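PDB 4F0L: amidohydrolase from Brucella melitensis biovar Abortus, which is a metal-dependent hydrolase of the amidohydrolase family, probably a deaminase related to formimidoylglutamate deiminases, and binds an iron(III) ion. Local coordinates for residues 294-299 / 377-382; 71-76 / 88-93. All blocks are in the same frame, centred on the assembly; numbering follows the deposited sequence.

Interaction 1: residues 294-299 / 377-382; sequences GAIAGL and NIAMGR
Ile-296 faces Ile-378 and Ala-379 with its CG1 branch lying anti to the carbonyl carbon (chi1 -58°), which leaves CG2 anti to the backbone N. The two branches reach mainly different partners. CG1 of Ile-296 lies 3.8 Å from CG2 of Ile-378. The second torsion of Ile-296 (-57°) folds CD1 onto the same methyl, so that CD1 of Ile-296 is also 3.8 Å from CG2 of Ile-378. The other branch of Ile-296, CG2, rests on the methyl of Ala-379, with CG2 to CB at 4.0 Å. Ile-378 meets Ile-296 mainly with its short branch, CG2. The two isoleucine side chains cross at about a right angle. The contact is wholly apolar, and no hydrogen bond joins the two segments. With only a methyl on Ala-379, the backbones approach to 6.2 Å between CA of Ile-296 and CA of Ala-379. The chain leaves helix 364-379 through a Schellman motif at Gly-381. The end of this helix packs against the starts of several barrel strands, consistent with a plug at the N-terminal mouth of the TIM barrel, away from the metal. Strand 296-299 runs between strands 274-276 and 323-326 in a parallel sheet. Lys-323 touches both isoleucines, and Ala-379 also packs on Leu-64 of strand 56-66. The helix end is tied further by two backbone carbonyls: that of Ala-379 is hydrogen-bonded to His-239 of strand 238-242, and that of Met-380 to OG1 of Thr-162 in strand 160-167.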
loop_
_atom_site.group_PDB
_atom_site.type_symbol
_atom_site.label_atom_id
_atom_site.label_comp_id
_atom_site.label_asym_id
_atom_site.label_seq_id
_atom_site.Cartn_x
_atom_site.Cartn_y
_atom_site.Cartn_z
ATOM N N GLY B 294 4.947 -28.702 8.738
ATOM C CA GLY B 294 3.722 -28.061 9.221
ATOM C C GLY B 294 3.925 -26.723 9.915
ATOM O O GLY B 294 2.967 -26.152 10.445
ATOM N N ALA B 295 5.167 -26.221 9.929
ATOM C CA ALA B 295 5.492 -24.933 10.545
ATOM C C ALA B 295 4.760 -23.835 9.809
ATOM O O ALA B 295 4.640 -23.884 8.604
ATOM C CB ALA B 295 6.989 -24.674 10.480
ATOM N N ILE B 296 4.239 -22.857 10.542
ATOM C CA ILE B 296 3.523 -21.746 9.920
ATOM C C ILE B 296 4.506 -20.647 9.562
ATOM O O ILE B 296 5.342 -20.279 10.405
ATOM C CB ILE B 296 2.504 -21.126 10.871
ATOM C CG1 ILE B 296 1.499 -22.186 11.339
ATOM C CG2 ILE B 296 1.841 -19.912 10.200
ATOM C CD1 ILE B 296 0.768 -22.885 10.213
ATOM N N ALA B 297 4.416 -20.128 8.332
ATOM C CA ALA B 297 5.232 -18.992 7.906
ATOM C C ALA B 297 4.645 -17.705 8.462
ATOM O O ALA B 297 3.504 -17.363 8.125
ATOM C CB ALA B 297 5.318 -18.926 6.363
ATOM N N GLY B 298 5.384 -17.008 9.316
ATOM C CA GLY B 298 4.924 -15.747 9.896
ATOM C C GLY B 298 5.378 -14.612 9.008
ATOM O O GLY B 298 6.455 -14.046 9.219
ATOM N N LEU B 299 4.577 -14.300 7.993
ATOM C CA LEU B 299 4.961 -13.312 6.993
ATOM C C LEU B 299 4.634 -11.894 7.462
ATOM O O LEU B 299 3.531 -11.623 7.981
ATOM C CB LEU B 299 4.252 -13.622 5.664
ATOM C CG LEU B 299 4.512 -15.010 5.053
ATOM C CD1 LEU B 299 3.853 -15.119 3.659
ATOM C CD2 LEU B 299 6.036 -15.297 4.962
ATOM N N ASN B 377 -4.402 -18.265 12.853
ATOM C CA ASN B 377 -4.984 -18.866 14.069
ATOM C C ASN B 377 -4.183 -20.076 14.571
ATOM O O ASN B 377 -4.052 -20.255 15.761
ATOM C CB ASN B 377 -6.460 -19.175 13.871
ATOM C CG ASN B 377 -7.309 -17.950 14.080
ATOM O OD1 ASN B 377 -6.904 -17.032 14.808
ATOM N ND2 ASN B 377 -8.491 -17.896 13.425
ATOM N N ILE B 378 -3.621 -20.873 13.657
ATOM C CA ILE B 378 -2.761 -21.991 14.062
ATOM C C ILE B 378 -1.502 -21.471 14.793
ATOM O O ILE B 378 -1.188 -21.938 15.876
ATOM C CB ILE B 378 -2.392 -22.908 12.861
ATOM C CG1 ILE B 378 -3.647 -23.639 12.302
ATOM C CG2 ILE B 378 -1.258 -23.874 13.243
ATOM C CD1 ILE B 378 -3.479 -24.200 10.882
ATOM N N ALA B 379 -0.815 -20.478 14.213
ATOM C CA ALA B 379 0.366 -19.865 14.867
ATOM C C ALA B 379 0.032 -19.262 16.221
ATOM O O ALA B 379 0.916 -19.134 17.093
ATOM C CB ALA B 379 0.990 -18.775 13.976
ATOM N N MET B 380 -1.217 -18.823 16.388
ATOM C CA MET B 380 -1.623 -18.173 17.642
ATOM C C MET B 380 -2.047 -19.220 18.705
ATOM O O MET B 380 -2.388 -18.845 19.822
ATOM C CB MET B 380 -2.778 -17.202 17.419
ATOM C CG MET B 380 -2.459 -15.982 16.566
ATOM S SD MET B 380 -1.245 -14.863 17.226
ATOM C CE MET B 380 0.285 -15.735 16.859
ATOM N N GLY B 381 -2.033 -20.505 18.357
ATOM C CA GLY B 381 -2.473 -21.552 19.272
ATOM C C GLY B 381 -3.982 -21.650 19.401
ATOM O O GLY B 381 -4.487 -22.133 20.411
ATOM N N ARG B 382 -4.710 -21.198 18.378
ATOM C CA ARG B 382 -6.159 -21.128 18.422
ATOM C C ARG B 382 -6.750 -21.775 17.147
ATOM O O ARG B 382 -7.479 -21.123 16.396
ATOM C CB ARG B 382 -6.599 -19.672 18.483
ATOM C CG ARG B 382 -6.196 -18.892 19.744
ATOM C CD ARG B 382 -6.956 -19.352 20.986
ATOM N NE ARG B 382 -8.392 -19.249 20.756
ATOM C CZ ARG B 382 -9.341 -19.433 21.677
ATOM N NH1 ARG B 382 -9.032 -19.704 22.942
ATOM N NH2 ARG B 382 -10.619 -19.323 21.328
#

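Interaction 2: residues 71-76 / 88-93; sequences YGMAGL and WSWREI
A CH-pi contact between Met-73 and Trp-90 joins the loop after metal-binding strand 56-66 to the start of helix 88-100. The methyl CE of Met-73 sits over one face of the indole, 3.7 Å from the centroid of the five-membered ring and 14° off its normal. Its nearest ring atom is NE1 of Trp-90, 3.6 Å from CE of Met-73. SD stands farther off and oblique, 5.1 Å from the same centroid, in a Met-aromatic contact. A bend at chi3 of Met-73 (-105°) turns the methyl toward the helix, where CE also lies 3.6 Å from the carbonyl O of Trp-90. Trp-90 has CG anti to the backbone N (chi1 -169°), bringing its ring back to the loop. The contact places Trp-90 beside the metal site, its side chain about 6 Å from that of His-67. Nearer the backbone, CB of Met-73 meets CG2 of Ile-93 at 3.8 Å. Leu-76 O is 4.1 Å from CG1 of Ile-93. Met-73 and Leu-76 end a type II beta turn. Leu-76 meets Val-410 of helix 408-417 in the second subunit. Met-73 also packs on Met-94 and Phe-97 of helix 88-100, and Tyr-71 reaches helix 103-119.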
loop_
_atom_site.group_PDB
_atom_site.type_symbol
_atom_site.label_atom_id
_atom_site.label_comp_id
_atom_site.label_asym_id
_atom_site.label_seq_id
_atom_site.Cartn_x
_atom_site.Cartn_y
_atom_site.Cartn_z
ATOM N N TYR B 71 5.615 0.656 17.299
ATOM C CA TYR B 71 4.530 1.513 16.799
ATOM C C TYR B 71 4.842 2.978 17.094
ATOM O O TYR B 71 4.446 3.863 16.351
ATOM C CB TYR B 71 3.228 1.146 17.479
ATOM C CG TYR B 71 1.962 1.904 17.079
ATOM C CD1 TYR B 71 1.348 1.704 15.840
ATOM C CD2 TYR B 71 1.334 2.753 17.998
ATOM C CE1 TYR B 71 0.178 2.377 15.497
ATOM C CE2 TYR B 71 0.162 3.406 17.688
ATOM C CZ TYR B 71 -0.414 3.230 16.421
ATOM O OH TYR B 71 -1.592 3.883 16.139
ATOM N N GLY B 72 5.502 3.236 18.219
ATOM C CA GLY B 72 5.889 4.603 18.562
ATOM C C GLY B 72 6.857 5.238 17.565
ATOM O O GLY B 72 6.877 6.448 17.414
ATOM N N MET B 73 7.637 4.429 16.861
ATOM C CA MET B 73 8.617 4.961 15.917
ATOM C C MET B 73 8.123 4.950 14.480
ATOM O O MET B 73 8.860 5.367 13.575
ATOM C CB MET B 73 9.959 4.214 16.030
ATOM C CG MET B 73 10.011 2.885 15.285
ATOM S SD MET B 73 11.456 1.881 15.730
ATOM C CE MET B 73 12.457 2.133 14.254
ATOM N N ALA B 74 6.880 4.532 14.259
ATOM C CA ALA B 74 6.343 4.425 12.901
ATOM C C ALA B 74 6.414 5.785 12.191
ATOM O O ALA B 74 5.954 6.797 12.723
ATOM C CB ALA B 74 4.914 3.902 12.936
ATOM N N GLY B 75 7.010 5.802 10.993
ATOM C CA GLY B 75 7.113 7.018 10.202
ATOM C C GLY B 75 8.319 7.879 10.537
ATOM O O GLY B 75 8.588 8.832 9.833
ATOM N N LEU B 76 9.057 7.518 11.584
ATOM C CA LEU B 76 10.210 8.238 12.027
ATOM C C LEU B 76 11.542 7.646 11.529
ATOM O O LEU B 76 12.544 8.286 11.696
ATOM C CB LEU B 76 10.202 8.367 13.571
ATOM C CG LEU B 76 8.926 8.999 14.219
ATOM C CD1 LEU B 76 9.043 9.110 15.741
ATOM C CD2 LEU B 76 8.583 10.382 13.685
ATOM N N TRP B 88 21.347 1.953 9.480
ATOM C CA TRP B 88 21.805 2.577 10.738
ATOM C C TRP B 88 20.704 3.397 11.378
ATOM O O TRP B 88 20.425 3.244 12.576
ATOM C CB TRP B 88 23.056 3.441 10.532
ATOM N N SER B 89 20.041 4.236 10.577
ATOM C CA SER B 89 18.982 5.119 11.099
ATOM C C SER B 89 17.833 4.337 11.764
ATOM O O SER B 89 17.316 4.758 12.809
ATOM C CB SER B 89 18.461 6.051 9.998
ATOM O OG SER B 89 17.856 5.325 8.928
ATOM N N TRP B 90 17.453 3.200 11.178
ATOM C CA TRP B 90 16.404 2.357 11.756
ATOM C C TRP B 90 16.814 1.826 13.114
ATOM O O TRP B 90 16.074 1.930 14.075
ATOM C CB TRP B 90 16.058 1.188 10.833
ATOM C CG TRP B 90 14.815 0.467 11.263
ATOM C CD1 TRP B 90 13.509 0.705 10.844
ATOM C CD2 TRP B 90 14.716 -0.648 12.220
ATOM N NE1 TRP B 90 12.637 -0.163 11.453
ATOM C CE2 TRP B 90 13.290 -0.992 12.301
ATOM C CE3 TRP B 90 15.627 -1.362 12.984
ATOM C CZ2 TRP B 90 12.822 -2.009 13.120
ATOM C CZ3 TRP B 90 15.148 -2.371 13.819
ATOM C CH2 TRP B 90 13.775 -2.701 13.870
ATOM N N ARG B 91 18.001 1.254 13.201
ATOM C CA ARG B 91 18.513 0.773 14.489
ATOM C C ARG B 91 18.680 1.895 15.529
ATOM O O ARG B 91 18.374 1.688 16.696
ATOM C CB ARG B 91 19.835 0.015 14.302
ATOM C CG ARG B 91 19.680 -1.275 13.507
ATOM C CD ARG B 91 20.761 -2.289 13.849
ATOM N NE ARG B 91 22.084 -1.674 13.811
ATOM C CZ ARG B 91 22.750 -1.364 12.696
ATOM N NH1 ARG B 91 22.236 -1.590 11.488
ATOM N NH2 ARG B 91 23.955 -0.812 12.794
ATOM N N GLU B 92 19.155 3.067 15.106
ATOM C CA GLU B 92 19.333 4.202 16.037
ATOM C C GLU B 92 17.989 4.611 16.648
ATOM O O GLU B 92 17.890 4.786 17.865
ATOM C CB GLU B 92 20.004 5.422 15.377
ATOM C CG GLU B 92 19.968 6.676 16.261
ATOM C CD GLU B 92 20.973 7.758 15.868
ATOM O OE1 GLU B 92 21.107 8.055 14.658
ATOM O OE2 GLU B 92 21.622 8.333 16.784
ATOM N N ILE B 93 16.969 4.771 15.800
ATOM C CA ILE B 93 15.653 5.164 16.271
ATOM C C ILE B 93 15.080 4.022 17.121
ATOM O O ILE B 93 14.562 4.268 18.201
ATOM C CB ILE B 93 14.697 5.558 15.133
ATOM C CG1 ILE B 93 15.264 6.735 14.301
ATOM C CG2 ILE B 93 13.331 5.929 15.693
ATOM C CD1 ILE B 93 15.666 7.976 15.087
#

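Overall arrangement
Interactions 1 and 2 lie in different parts of the same amidohydrolase domain, probably toward different ends of the barrel. Their centres are about 27 Å apart, and their nearest atoms are about 14 Å apart without touching. Strand 56-66 relates them: Ala-379 of interaction 1 packs on its Leu-64, and the loop of interaction 2 follows it. Interaction 2 is the nearer to the metal site formed by His-65, His-67, His-241 and Asp-329. The side chain of Trp-90 is about 7 Å from the iron(III) ion, and that of Ala-379 about 13 Å. Interaction 1 is buried within the chain, whereas interaction 2 adjoins the second subunit.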